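Local coordinates for glycerol-3-phosphate dehydrogenase [NAD(+)] 1 (Saccharomyces cerevisiae, PDB 4FGW), which catalyses the NAD-dependent interconversion of dihydroxyacetone phosphate and glycerol 3-phosphate, the step through which yeast makes the glycerol it accumulates under hyperosmotic stress, at residues 152-163 with 235-245; 275-283 with 350-361. All blocks are in the same frame, centred on the assembly; numbering follows the deposited sequence.

Interaction 1 of 2, residues 152-163 with 235-245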
loop_
_atom_site.group_PDB
_atom_site.type_symbol
_atom_site.label_atom_id
_atom_site.label_comp_id
_atom_site.label_asym_id
_atom_site.label_seq_id
_atom_site.Cartn_x
_atom_site.Cartn_y
_atom_site.Cartn_z
ATOM N N LYS A 152 -5.594 19.087 -5.124
ATOM C CA LYS A 152 -5.684 17.896 -4.329
ATOM C C LYS A 152 -6.612 18.021 -3.160
ATOM O O LYS A 152 -6.685 19.035 -2.528
ATOM C CB LYS A 152 -4.320 17.511 -3.815
ATOM C CG LYS A 152 -3.615 16.557 -4.688
ATOM C CD LYS A 152 -2.417 16.028 -3.990
ATOM C CE LYS A 152 -2.333 14.549 -4.036
ATOM N NZ LYS A 152 -1.199 14.146 -4.839
ATOM N N GLY A 153 -7.292 16.939 -2.864
ATOM C CA GLY A 153 -8.223 16.887 -1.753
ATOM C C GLY A 153 -9.625 17.329 -2.111
ATOM O O GLY A 153 -10.002 17.375 -3.286
ATOM N N PHE A 154 -10.409 17.628 -1.074
ATOM C CA PHE A 154 -11.796 18.063 -1.167
ATOM C C PHE A 154 -12.135 18.920 0.063
ATOM O O PHE A 154 -11.333 18.998 0.995
ATOM C CB PHE A 154 -12.739 16.839 -1.287
ATOM C CG PHE A 154 -12.906 16.014 -0.029
ATOM C CD1 PHE A 154 -14.109 16.007 0.662
ATOM C CD2 PHE A 154 -11.862 15.230 0.456
ATOM C CE1 PHE A 154 -14.263 15.244 1.820
ATOM C CE2 PHE A 154 -12.016 14.474 1.622
ATOM C CZ PHE A 154 -13.210 14.495 2.302
ATOM N N GLU A 155 -13.309 19.554 0.061
ATOM C CA GLU A 155 -13.771 20.387 1.168
ATOM C C GLU A 155 -14.552 19.509 2.144
ATOM O O GLU A 155 -15.447 18.765 1.733
ATOM C CB GLU A 155 -14.630 21.549 0.643
ATOM C CG GLU A 155 -14.564 22.800 1.495
ATOM C CD GLU A 155 -15.013 24.086 0.821
ATOM O OE1 GLU A 155 -14.744 25.160 1.404
ATOM O OE2 GLU A 155 -15.632 24.035 -0.270
ATOM N N VAL A 156 -14.160 19.555 3.427
ATOM C CA VAL A 156 -14.758 18.784 4.523
ATOM C C VAL A 156 -14.807 19.634 5.801
ATOM O O VAL A 156 -13.856 20.354 6.103
ATOM C CB VAL A 156 -14.083 17.383 4.718
ATOM C CG1 VAL A 156 -12.577 17.487 4.967
ATOM C CG2 VAL A 156 -14.768 16.550 5.802
ATOM N N GLY A 157 -15.932 19.566 6.504
ATOM C CA GLY A 157 -16.166 20.280 7.750
ATOM C C GLY A 157 -17.509 19.927 8.345
ATOM O O GLY A 157 -18.219 19.078 7.798
ATOM N N ALA A 158 -17.887 20.611 9.444
ATOM C CA ALA A 158 -19.154 20.403 10.154
ATOM C C ALA A 158 -20.400 20.580 9.282
ATOM O O ALA A 158 -21.371 19.844 9.469
ATOM C CB ALA A 158 -19.232 21.313 11.369
ATOM N N LYS A 159 -20.365 21.534 8.325
ATOM C CA LYS A 159 -21.491 21.845 7.435
ATOM C C LYS A 159 -21.726 20.872 6.271
ATOM O O LYS A 159 -22.853 20.788 5.774
ATOM C CB LYS A 159 -21.444 23.303 6.950
ATOM C CG LYS A 159 -21.979 24.297 7.977
ATOM C CD LYS A 159 -22.281 25.654 7.354
ATOM C CE LYS A 159 -23.140 26.509 8.251
ATOM N NZ LYS A 159 -23.542 27.776 7.585
ATOM N N GLY A 160 -20.683 20.157 5.851
ATOM C CA GLY A 160 -20.790 19.202 4.754
ATOM C C GLY A 160 -19.503 18.856 4.035
ATOM O O GLY A 160 -18.416 19.299 4.420
ATOM N N VAL A 161 -19.637 18.037 2.979
ATOM C CA VAL A 161 -18.542 17.604 2.114
ATOM C C VAL A 161 -18.760 18.111 0.692
ATOM O O VAL A 161 -19.880 18.060 0.188
ATOM C CB VAL A 161 -18.260 16.074 2.143
ATOM C CG1 VAL A 161 -17.502 15.675 3.398
ATOM C CG2 VAL A 161 -19.533 15.240 1.983
ATOM N N GLN A 162 -17.694 18.597 0.044
ATOM C CA GLN A 162 -17.774 19.070 -1.339
ATOM C C GLN A 162 -16.473 18.890 -2.104
ATOM O O GLN A 162 -15.401 19.219 -1.604
ATOM C CB GLN A 162 -18.255 20.528 -1.430
ATOM C CG GLN A 162 -18.603 20.954 -2.866
ATOM C CD GLN A 162 -19.052 22.383 -2.983
ATOM O OE1 GLN A 162 -20.243 22.660 -3.132
ATOM N NE2 GLN A 162 -18.107 23.319 -2.965
ATOM N N LEU A 163 -16.588 18.389 -3.341
ATOM C CA LEU A 163 -15.469 18.241 -4.259
ATOM C C LEU A 163 -15.176 19.621 -4.857
ATOM O O LEU A 163 -16.109 20.374 -5.156
ATOM C CB LEU A 163 -15.794 17.220 -5.372
ATOM C CG LEU A 163 -16.242 15.809 -4.942
ATOM C CD1 LEU A 163 -16.689 14.996 -6.134
ATOM C CD2 LEU A 163 -15.151 15.067 -4.171
ATOM N N VAL A 235 -14.379 10.592 -10.117
ATOM C CA VAL A 235 -13.869 11.905 -9.703
ATOM C C VAL A 235 -13.874 12.004 -8.166
ATOM O O VAL A 235 -12.934 12.549 -7.590
ATOM C CB VAL A 235 -14.627 13.088 -10.396
ATOM C CG1 VAL A 235 -14.210 14.443 -9.834
ATOM C CG2 VAL A 235 -14.432 13.062 -11.909
ATOM N N ALA A 236 -14.917 11.468 -7.509
ATOM C CA ALA A 236 -15.041 11.490 -6.049
ATOM C C ALA A 236 -13.917 10.696 -5.338
ATOM O O ALA A 236 -13.270 11.249 -4.445
ATOM C CB ALA A 236 -16.407 10.973 -5.637
ATOM N N GLY A 237 -13.677 9.448 -5.771
ATOM C CA GLY A 237 -12.661 8.548 -5.218
ATOM C C GLY A 237 -11.260 9.122 -5.207
ATOM O O GLY A 237 -10.625 9.178 -4.149
ATOM N N ILE A 238 -10.805 9.612 -6.339
ATOM C CA ILE A 238 -9.480 10.186 -6.407
ATOM C C ILE A 238 -9.284 11.457 -5.589
ATOM O O ILE A 238 -8.202 11.712 -5.117
ATOM C CB ILE A 238 -9.015 10.302 -7.854
ATOM C CG1 ILE A 238 -9.075 11.714 -8.393
ATOM C CG2 ILE A 238 -9.886 9.491 -8.693
ATOM C CD1 ILE A 238 -8.467 11.826 -9.743
ATOM N N SER A 239 -10.358 12.203 -5.385
ATOM C CA SER A 239 -10.382 13.425 -4.571
ATOM C C SER A 239 -10.293 13.239 -3.062
ATOM O O SER A 239 -9.566 13.986 -2.406
ATOM C CB SER A 239 -11.602 14.270 -4.919
ATOM O OG SER A 239 -11.697 14.462 -6.319
ATOM N N ILE A 240 -11.050 12.289 -2.505
ATOM C CA ILE A 240 -11.053 12.068 -1.058
ATOM C C ILE A 240 -9.734 11.533 -0.507
ATOM O O ILE A 240 -9.339 11.906 0.598
ATOM C CB ILE A 240 -12.332 11.376 -0.517
ATOM C CG1 ILE A 240 -12.383 9.899 -0.874
ATOM C CG2 ILE A 240 -13.623 12.122 -0.932
ATOM C CD1 ILE A 240 -12.509 9.095 0.301
ATOM N N CYS A 241 -9.031 10.712 -1.316
ATOM C CA CYS A 241 -7.720 10.134 -1.015
ATOM C C CYS A 241 -6.685 11.228 -0.746
ATOM O O CYS A 241 -5.962 11.130 0.237
ATOM C CB CYS A 241 -7.266 9.226 -2.152
ATOM S SG CYS A 241 -8.267 7.736 -2.377
ATOM N N GLY A 242 -6.648 12.256 -1.607
ATOM C CA GLY A 242 -5.735 13.399 -1.537
ATOM C C GLY A 242 -5.753 14.190 -0.241
ATOM O O GLY A 242 -4.759 14.841 0.104
ATOM N N ALA A 243 -6.884 14.149 0.483
ATOM C CA ALA A 243 -7.046 14.801 1.769
ATOM C C ALA A 243 -6.828 13.803 2.907
ATOM O O ALA A 243 -5.985 14.057 3.766
ATOM C CB ALA A 243 -8.429 15.432 1.872
ATOM N N LEU A 244 -7.563 12.662 2.898
ATOM C CA LEU A 244 -7.561 11.622 3.942
ATOM C C LEU A 244 -6.240 10.913 4.229
ATOM O O LEU A 244 -6.000 10.535 5.379
ATOM C CB LEU A 244 -8.723 10.629 3.765
ATOM C CG LEU A 244 -10.143 11.222 3.745
ATOM C CD1 LEU A 244 -11.185 10.139 3.714
ATOM C CD2 LEU A 244 -10.391 12.147 4.927
ATOM N N LYS A 245 -5.368 10.784 3.205
ATOM C CA LYS A 245 -4.045 10.152 3.314
ATOM C C LYS A 245 -3.179 10.818 4.388
ATOM O O LYS A 245 -2.386 10.139 5.044
ATOM C CB LYS A 245 -3.306 10.128 1.949
ATOM C CG LYS A 245 -2.949 11.518 1.408
ATOM C CD LYS A 245 -2.287 11.493 0.048
ATOM C CE LYS A 245 -1.848 12.879 -0.362
ATOM N NZ LYS A 245 -0.678 13.330 0.431
HETATM O O HOH W 1 -6.958 14.720 -4.564
#

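Interaction 2 of 2, residues 275-283 with 350-361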
loop_
_atom_site.group_PDB
_atom_site.type_symbol
_atom_site.label_atom_id
_atom_site.label_comp_id
_atom_site.label_asym_id
_atom_site.label_seq_id
_atom_site.Cartn_x
_atom_site.Cartn_y
_atom_site.Cartn_z
ATOM N N GLU A 275 -10.493 2.862 5.879
ATOM C CA GLU A 275 -11.262 4.022 6.327
ATOM C C GLU A 275 -11.512 5.043 5.222
ATOM O O GLU A 275 -12.568 5.655 5.203
ATOM C CB GLU A 275 -10.672 4.636 7.597
ATOM C CG GLU A 275 -11.024 3.805 8.817
ATOM C CD GLU A 275 -10.665 4.367 10.171
ATOM O OE1 GLU A 275 -10.544 3.561 11.122
ATOM O OE2 GLU A 275 -10.521 5.605 10.293
ATOM N N ILE A 276 -10.571 5.174 4.270
ATOM C CA ILE A 276 -10.690 6.040 3.089
ATOM C C ILE A 276 -11.786 5.462 2.170
ATOM O O ILE A 276 -12.639 6.211 1.703
ATOM C CB ILE A 276 -9.316 6.221 2.370
ATOM C CG1 ILE A 276 -8.309 6.972 3.294
ATOM C CG2 ILE A 276 -9.486 6.959 1.026
ATOM C CD1 ILE A 276 -6.822 7.042 2.805
ATOM N N ILE A 277 -11.784 4.128 1.953
ATOM C CA ILE A 277 -12.800 3.437 1.142
ATOM C C ILE A 277 -14.185 3.643 1.758
ATOM O O ILE A 277 -15.120 4.045 1.057
ATOM C CB ILE A 277 -12.458 1.921 0.966
ATOM C CG1 ILE A 277 -11.161 1.738 0.152
ATOM C CG2 ILE A 277 -13.633 1.141 0.348
ATOM C CD1 ILE A 277 -10.416 0.430 0.366
ATOM N N ARG A 278 -14.297 3.383 3.073
ATOM C CA ARG A 278 -15.520 3.491 3.859
ATOM C C ARG A 278 -16.079 4.912 3.805
ATOM O O ARG A 278 -17.284 5.066 3.624
ATOM C CB ARG A 278 -15.253 3.045 5.306
ATOM C CG ARG A 278 -16.498 2.903 6.183
ATOM C CD ARG A 278 -16.151 2.438 7.587
ATOM N NE ARG A 278 -15.449 1.152 7.578
ATOM C CZ ARG A 278 -14.399 0.860 8.340
ATOM N NH1 ARG A 278 -13.926 1.751 9.202
ATOM N NH2 ARG A 278 -13.820 -0.329 8.254
ATOM N N PHE A 279 -15.204 5.936 3.925
ATOM C CA PHE A 279 -15.581 7.347 3.870
ATOM C C PHE A 279 -16.130 7.710 2.493
ATOM O O PHE A 279 -17.167 8.373 2.403
ATOM C CB PHE A 279 -14.397 8.262 4.250
ATOM C CG PHE A 279 -14.776 9.706 4.491
ATOM C CD1 PHE A 279 -15.005 10.174 5.777
ATOM C CD2 PHE A 279 -14.918 10.595 3.428
ATOM C CE1 PHE A 279 -15.375 11.505 5.997
ATOM C CE2 PHE A 279 -15.290 11.921 3.649
ATOM C CZ PHE A 279 -15.508 12.369 4.932
ATOM N N GLY A 280 -15.411 7.303 1.449
ATOM C CA GLY A 280 -15.799 7.557 0.070
ATOM C C GLY A 280 -17.169 7.011 -0.273
ATOM O O GLY A 280 -18.022 7.748 -0.760
ATOM N N GLN A 281 -17.405 5.731 0.027
ATOM C CA GLN A 281 -18.663 5.048 -0.275
ATOM C C GLN A 281 -19.842 5.462 0.592
ATOM O O GLN A 281 -20.992 5.308 0.170
ATOM C CB GLN A 281 -18.465 3.534 -0.270
ATOM C CG GLN A 281 -17.431 3.083 -1.293
ATOM C CD GLN A 281 -17.488 1.608 -1.501
ATOM O OE1 GLN A 281 -17.287 0.814 -0.572
ATOM N NE2 GLN A 281 -17.762 1.214 -2.735
ATOM N N MET A 282 -19.564 5.989 1.795
ATOM C CA MET A 282 -20.585 6.475 2.723
ATOM C C MET A 282 -21.093 7.854 2.284
ATOM O O MET A 282 -22.299 8.089 2.308
ATOM C CB MET A 282 -20.013 6.547 4.150
ATOM C CG MET A 282 -21.054 6.754 5.229
ATOM S SD MET A 282 -20.334 6.846 6.889
ATOM C CE MET A 282 -19.924 5.108 7.175
ATOM N N PHE A 283 -20.174 8.755 1.886
ATOM C CA PHE A 283 -20.485 10.132 1.507
ATOM C C PHE A 283 -20.504 10.443 0.013
ATOM O O PHE A 283 -21.097 11.446 -0.389
ATOM C CB PHE A 283 -19.597 11.116 2.292
ATOM C CG PHE A 283 -19.703 10.916 3.788
ATOM C CD1 PHE A 283 -18.669 10.324 4.503
ATOM C CD2 PHE A 283 -20.870 11.248 4.470
ATOM C CE1 PHE A 283 -18.785 10.101 5.880
ATOM C CE2 PHE A 283 -20.987 11.018 5.840
ATOM C CZ PHE A 283 -19.940 10.461 6.540
ATOM N N TRP A 350 -17.364 16.834 10.696
ATOM C CA TRP A 350 -18.311 16.289 9.722
ATOM C C TRP A 350 -18.973 15.021 10.256
ATOM O O TRP A 350 -20.188 14.874 10.129
ATOM C CB TRP A 350 -17.606 16.006 8.378
ATOM C CG TRP A 350 -18.441 15.300 7.342
ATOM C CD1 TRP A 350 -18.085 14.196 6.631
ATOM C CD2 TRP A 350 -19.766 15.648 6.903
ATOM N NE1 TRP A 350 -19.095 13.838 5.768
ATOM C CE2 TRP A 350 -20.138 14.712 5.913
ATOM C CE3 TRP A 350 -20.687 16.645 7.269
ATOM C CZ2 TRP A 350 -21.376 14.759 5.263
ATOM C CZ3 TRP A 350 -21.924 16.673 6.644
ATOM C CH2 TRP A 350 -22.247 15.755 5.635
ATOM N N LEU A 351 -18.174 14.125 10.866
ATOM C CA LEU A 351 -18.648 12.865 11.436
ATOM C C LEU A 351 -19.532 13.054 12.657
ATOM O O LEU A 351 -20.447 12.257 12.858
ATOM C CB LEU A 351 -17.492 11.897 11.717
ATOM C CG LEU A 351 -16.759 11.350 10.491
ATOM C CD1 LEU A 351 -15.511 10.583 10.901
ATOM C CD2 LEU A 351 -17.675 10.499 9.621
ATOM N N GLU A 352 -19.282 14.115 13.457
ATOM C CA GLU A 352 -20.107 14.466 14.622
ATOM C C GLU A 352 -21.498 14.912 14.170
ATOM O O GLU A 352 -22.487 14.504 14.784
ATOM C CB GLU A 352 -19.447 15.549 15.492
ATOM C CG GLU A 352 -18.483 14.988 16.528
ATOM C CD GLU A 352 -17.926 15.950 17.563
ATOM O OE1 GLU A 352 -17.399 15.461 18.590
ATOM O OE2 GLU A 352 -17.972 17.183 17.337
ATOM N N THR A 353 -21.580 15.706 13.073
ATOM C CA THR A 353 -22.859 16.181 12.519
ATOM C C THR A 353 -23.638 15.066 11.794
ATOM O O THR A 353 -24.852 15.176 11.619
ATOM C CB THR A 353 -22.721 17.504 11.730
ATOM O OG1 THR A 353 -22.183 17.265 10.435
ATOM C CG2 THR A 353 -21.903 18.554 12.464
ATOM N N CYS A 354 -22.933 13.987 11.407
ATOM C CA CYS A 354 -23.480 12.798 10.747
ATOM C C CYS A 354 -23.855 11.717 11.759
ATOM O O CYS A 354 -24.733 10.895 11.486
ATOM C CB CYS A 354 -22.480 12.258 9.729
ATOM S SG CYS A 354 -22.408 13.199 8.186
ATOM N N GLY A 355 -23.152 11.704 12.892
ATOM C CA GLY A 355 -23.295 10.695 13.933
ATOM C C GLY A 355 -22.619 9.412 13.488
ATOM O O GLY A 355 -23.125 8.317 13.748
ATOM N N SER A 356 -21.471 9.550 12.787
ATOM C CA SER A 356 -20.688 8.450 12.212
ATOM C C SER A 356 -19.217 8.401 12.698
ATOM O O SER A 356 -18.350 7.872 11.994
ATOM C CB SER A 356 -20.758 8.509 10.688
ATOM O OG SER A 356 -22.098 8.458 10.221
ATOM N N VAL A 357 -18.950 8.922 13.913
ATOM C CA VAL A 357 -17.611 8.962 14.522
ATOM C C VAL A 357 -17.096 7.542 14.830
ATOM O O VAL A 357 -15.930 7.238 14.559
ATOM C CB VAL A 357 -17.546 9.909 15.754
ATOM C CG1 VAL A 357 -16.131 10.015 16.309
ATOM C CG2 VAL A 357 -18.080 11.299 15.417
ATOM N N GLU A 358 -17.981 6.673 15.359
ATOM C CA GLU A 358 -17.676 5.277 15.702
ATOM C C GLU A 358 -17.187 4.438 14.513
ATOM O O GLU A 358 -16.396 3.514 14.708
ATOM C CB GLU A 358 -18.896 4.607 16.354
ATOM C CG GLU A 358 -19.004 4.838 17.852
ATOM C CD GLU A 358 -20.141 4.097 18.532
ATOM O OE1 GLU A 358 -20.907 4.748 19.279
ATOM O OE2 GLU A 358 -20.264 2.868 18.327
ATOM N N ASP A 359 -17.667 4.763 13.293
ATOM C CA ASP A 359 -17.333 4.066 12.046
ATOM C C ASP A 359 -15.894 4.270 11.597
ATOM O O ASP A 359 -15.401 3.478 10.792
ATOM C CB ASP A 359 -18.280 4.490 10.906
ATOM C CG ASP A 359 -19.757 4.263 11.156
ATOM O OD1 ASP A 359 -20.102 3.278 11.846
ATOM O OD2 ASP A 359 -20.572 5.040 10.624
ATOM N N PHE A 360 -15.223 5.335 12.083
ATOM C CA PHE A 360 -13.848 5.634 11.680
ATOM C C PHE A 360 -12.894 5.739 12.892
ATOM O O PHE A 360 -12.392 6.831 13.174
ATOM C CB PHE A 360 -13.817 6.883 10.765
ATOM C CG PHE A 360 -14.731 6.774 9.563
ATOM C CD1 PHE A 360 -16.064 7.167 9.641
ATOM C CD2 PHE A 360 -14.267 6.256 8.363
ATOM C CE1 PHE A 360 -16.915 7.040 8.541
ATOM C CE2 PHE A 360 -15.116 6.140 7.261
ATOM C CZ PHE A 360 -16.434 6.528 7.358
ATOM N N PRO A 361 -12.616 4.616 13.613
ATOM C CA PRO A 361 -11.737 4.698 14.795
ATOM C C PRO A 361 -10.332 5.262 14.584
ATOM O O PRO A 361 -9.855 5.951 15.481
ATOM C CB PRO A 361 -11.731 3.271 15.355
ATOM C CG PRO A 361 -12.180 2.416 14.244
ATOM C CD PRO A 361 -13.130 3.241 13.438
#

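Interaction 1 of 2, residues 152-163 with 235-245
Phe-154 lays its ring against helix 235-245. Its CB points at the helix, and chi1 of 72° sets CG between the backbone N and the carbonyl carbon, turning the ring broadside to Ile-240. CG lies 4.1 Å from Ile-240 CG2; next along the ring, CD2 meets Ile-240 CA and Ala-243 CB, CE2 touches the same two residues and has Leu-244 CG near the ring plane, and CZ at the tip returns to Ile-240 CG2. That methyl sits almost on the ring normal, 3.8 Å from the Phe-154 centroid, a CH-pi contact. Cut back to an alanine, this position would probably leave Ile-240 CG2 without an aromatic face to sit on and open a gap beside Ala-243.

Gly-153 comes close enough for its CA to touch Ser-239 O at 3.3 Å. Both Gly-153 and Gly-242 have to be small: a CB on Gly-242 would collide with Gly-153 N, and one on Gly-153 would jam against the carbonyl O of Lys-152 and crowd Ala-243 CB. A water accepts from Gly-153 N at 2.8 Å and donates weakly to Ile-238 O.

The contact joins the NAD-binding, Rossmann-type N-terminal half, from which the small, weakly bonded hairpin 155-162 projects, to the first long helix of the C-terminal half. At one end Leu-163 spreads its two methyls along one turn of the helix, CD1 on Ala-236 and CD2 3.7 Å from Ser-239 CB, while Ser-239 OG turns back to Val-235 O. At the other, Lys-152 and Lys-245, substrate-binding lysine and proton acceptor by similarity, cross nearly at right angles with their CE atoms 4.1 Å apart; Lys-152 NZ is held by Gly-181 O and Asp-301, Lys-245 NZ by Thr-305.

Interaction 2 of 2, residues 275-283 with 350-361
Phe-283 and Trp-350 meet in the tightly packed part of the contact: the indole brings its edge to the phenyl face, with Trp-350 NE1 3.3 Å above the centre of the Phe-283 ring. Met-282 CG lies over the opposite face, and Cys-354 SG comes obliquely to within 3.5 Å of Phe-283 CE2. Phe-279 belongs to the same aromatic cluster. Its CZ approaches Trp-350 CD1 near the indole plane, while its ring edge is directed at the face of Phe-360, the centroids of Phe-279 and Phe-360 lying 5.8 Å apart. CG of Phe-360, anti to the carbonyl carbon (chi1 -54°), sends the ring past the Glu-275 side chain, and its CE2 reaches Glu-275 O and Phe-279 N, each at 3.3 Å. A flat ring suits this place because its edge can lie against the helix backbone. Within the helical C-terminal half, the cluster joins helix 261-283 to the end of helix 340-354 and the loop leading into helix 361-371.

The outer side is looser and more polar, with Arg-278 exposed and Met-282 and Asp-359 partly so. Arg-278 lays its CB and CG along Phe-360, then bends at chi3 (-58°) to bring NH1 2.8 Å from Asp-359 O. NH1 lies nearly in line with that C=O, but the bond is bent at the hydrogen (131°), the oxygen lying out of the guanidinium plane. The flexible thioether of Met-282 places SD at the Phe-360 edge and CE 3.5 Å from Asp-359 OD2.

Glu-275 is buried: its carboxylate lies beside Phe-360 and Pro-361 and accepts from the backbone N-H groups of Leu-362 and Phe-363, in the first turn of helix 361-371. The rings give the contact its cohesion, and the polar groups bind backbone atoms, which probably holds the loop on course around Phe-360.

Interactions 1 and 2 lie in series along the chain, their centres 12 Å apart, and touch directly. The hairpin of 152-163 rests on helix 340-354: Gly-160 CA packs 3.4 Å from Trp-350 CZ3, and Ala-158 O lies 2.9 Å from Thr-353 OG1 in a probable hydrogen bond. Helices 235-257 and 261-283, consecutive in the chain, touch where Ile-240 CD1 comes 3.2 Å from Ile-276 O. Interaction 1 carries residues assigned to the active site by similarity, with the Lys-245 side chain about 6 Å from that of Asn-311. Interaction 2 belongs to the helical packing of the C-terminal half, farther from the active-site lysine, the side chain of Glu-275 being about 11 Å from that of Lys-245.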